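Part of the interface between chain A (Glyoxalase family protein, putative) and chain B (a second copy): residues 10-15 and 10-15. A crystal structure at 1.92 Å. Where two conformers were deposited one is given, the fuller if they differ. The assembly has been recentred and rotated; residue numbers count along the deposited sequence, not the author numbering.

Chain A, residues 10-15: GIDHVQ
Chain B (10-15) GIDHVQ

Two copies of one strand, residues 10-15 of chains A and B, face each other through their side chains, with no hydrogen bond between them. The strand axes approach to 8.7 Å and their N-to-C directions differ by 115°, so the strands cross rather than pair as neighbours in a sheet. The register matches like with like: CA of Ile A11 lies 7.6 Å from CA of Ile B11, and CA of Val A14 lies 8.0 Å from CA of Val B14. Together the two stretches bury 231 Å², nearly all of it on these four residues, whose CA-to-CB bonds point toward the opposing strand.

Both isoleucines adopt the same rotamer, chi1 m (-64°) and chi2 t (166° in A, 167° in B), which extends CD1 as the bump on each side. CD1 of Ile B11 settles among three parts of chain A: it is 4.0 Å from CG2 of Ile A11, 3.9 Å from CG2 of Val A14 and 4.2 Å from CA of His A13. The reciprocal bump, CD1 of Ile A11, fills a matching hollow, 4.2 Å from CG2 of Ile B11, 3.9 Å from CG2 of Val B14 and 4.4 Å from CA of His B13. The histidines thus offer backbone, not rings, to the isoleucine tips; their CA-to-CB bonds point away.

The valines meet in the tightest contact, CG1 of Val A14 to CG2 of Val B14 at 3.2 Å, short for two methyl groups. Each valine was deposited in two conformers; in those given here the symmetry is broken, with chi1 m (-67°) in Val A14 and t (174°) in Val B14.

The backbone alternation that turns the apolar residues inward is interrupted at Asp A12 and Asp B12. Phi/psi run -85/121 at Ile A11, -76/-45 at Asp A12, -163/167 at His A13 and -118/139 at Val A14; chain B follows closely, with -84/-46 at Asp B12. This kink leaves the CA-to-CB bonds of Asp A12, His A13, Asp B12 and His B13 pointing away, while those of Ile A11, Val A14, Ile B11 and Val B14 point toward the partner. On the far side, ND1 of His A13 donates to OD2 of Asp A12 at 2.7 Å, and ND1 of His B13 to OD2 of Asp B12 at 2.8 Å, both nearly linear. Aspartate chi1 is t and histidine chi1 p throughout. Gly A10 (156/-179) and Gly B10 (159/-174) have backbone angles that would jam a CB against the preceding carbonyl O. Gln A15 and Gln B15, chi1 t, lie out of reach.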

# COMPACT_ATOMS: atom_id res chain seq x y z
N GLY A 10 6.81 -7.97 -5.94
CA GLY A 10 6.87 -6.68 -5.28
C GLY A 10 5.48 -6.06 -5.26
O GLY A 10 4.50 -6.67 -5.70
N ILE A 11 5.39 -4.86 -4.70
CA ILE A 11 4.15 -4.08 -4.76
C ILE A 11 4.17 -3.32 -6.09
O ILE A 11 5.09 -2.57 -6.37
CB ILE A 11 4.08 -3.08 -3.55
CG1 ILE A 11 4.00 -3.88 -2.26
CG2 ILE A 11 2.86 -2.09 -3.64
CD1 ILE A 11 4.26 -3.04 -0.98
N ASP A 12 3.16 -3.55 -6.92
CA ASP A 12 3.02 -2.79 -8.12
C ASP A 12 2.46 -1.38 -7.81
O ASP A 12 2.93 -0.37 -8.31
CB ASP A 12 2.11 -3.52 -9.09
CG ASP A 12 1.88 -2.73 -10.36
OD1 ASP A 12 2.68 -2.89 -11.29
OD2 ASP A 12 0.95 -1.92 -10.42
N HIS A 13 1.44 -1.34 -6.98
CA HIS A 13 0.82 -0.06 -6.64
C HIS A 13 -0.02 -0.24 -5.40
O HIS A 13 -0.27 -1.35 -4.97
CB HIS A 13 -0.05 0.53 -7.82
CG HIS A 13 -1.29 -0.25 -8.13
ND1 HIS A 13 -1.30 -1.26 -9.07
CD2 HIS A 13 -2.55 -0.16 -7.67
CE1 HIS A 13 -2.51 -1.78 -9.15
NE2 HIS A 13 -3.29 -1.13 -8.31
N VAL A 14 -0.42 0.88 -4.80
CA VAL A 14 -1.42 0.91 -3.75
C VAL A 14 -2.62 1.73 -4.24
O VAL A 14 -2.47 2.77 -4.92
CB VAL A 14 -0.87 1.50 -2.41
CG1 VAL A 14 0.14 0.56 -1.84
CG2 VAL A 14 -0.25 2.93 -2.60
N GLN A 15 -3.80 1.23 -3.93
CA GLN A 15 -5.01 1.93 -4.25
C GLN A 15 -5.48 2.65 -2.98
O GLN A 15 -5.74 2.00 -1.98
CB GLN A 15 -6.06 0.96 -4.80
CG GLN A 15 -7.40 1.72 -4.88
CD GLN A 15 -8.12 1.51 -6.14
OE1 GLN A 15 -7.59 1.77 -7.22
NE2 GLN A 15 -9.33 1.04 -6.03
N GLY B 10 9.79 5.66 -3.94
CA GLY B 10 8.96 4.50 -4.20
C GLY B 10 8.19 4.13 -2.96
O GLY B 10 8.26 4.85 -1.93
N ILE B 11 7.48 3.00 -3.03
CA ILE B 11 6.73 2.49 -1.87
C ILE B 11 7.67 1.56 -1.10
O ILE B 11 8.22 0.63 -1.68
CB ILE B 11 5.48 1.68 -2.32
CG1 ILE B 11 4.49 2.59 -3.03
CG2 ILE B 11 4.77 1.09 -1.08
CD1 ILE B 11 3.30 1.84 -3.84
N ASP B 12 7.90 1.83 0.19
CA ASP B 12 8.80 0.98 1.00
C ASP B 12 7.98 -0.21 1.49
O ASP B 12 8.44 -1.38 1.46
CB ASP B 12 9.33 1.76 2.20
CG ASP B 12 10.24 0.91 3.05
OD1 ASP B 12 11.44 0.98 2.80
OD2 ASP B 12 9.77 0.12 3.92
N HIS B 13 6.78 0.09 1.99
CA HIS B 13 5.93 -0.97 2.49
C HIS B 13 4.52 -0.47 2.58
O HIS B 13 4.20 0.75 2.43
CB HIS B 13 6.45 -1.51 3.87
CG HIS B 13 6.35 -0.51 4.98
ND1 HIS B 13 7.37 0.35 5.31
CD2 HIS B 13 5.35 -0.26 5.87
CE1 HIS B 13 7.02 1.08 6.36
NE2 HIS B 13 5.77 0.76 6.69
N VAL B 14 3.62 -1.43 2.76
CA VAL B 14 2.26 -1.13 3.08
C VAL B 14 1.96 -1.81 4.41
O VAL B 14 2.46 -2.91 4.73
CB VAL B 14 1.31 -1.57 1.95
CG1 VAL B 14 -0.15 -1.40 2.35
CG2 VAL B 14 1.60 -0.79 0.70
N GLN B 15 1.16 -1.10 5.19
CA GLN B 15 0.69 -1.60 6.44
C GLN B 15 -0.76 -2.04 6.28
O GLN B 15 -1.59 -1.28 5.76
CB GLN B 15 0.87 -0.56 7.50
CG GLN B 15 0.35 -1.04 8.83
CD GLN B 15 0.47 0.03 9.84
OE1 GLN B 15 -0.17 1.08 9.72
NE2 GLN B 15 1.31 -0.18 10.82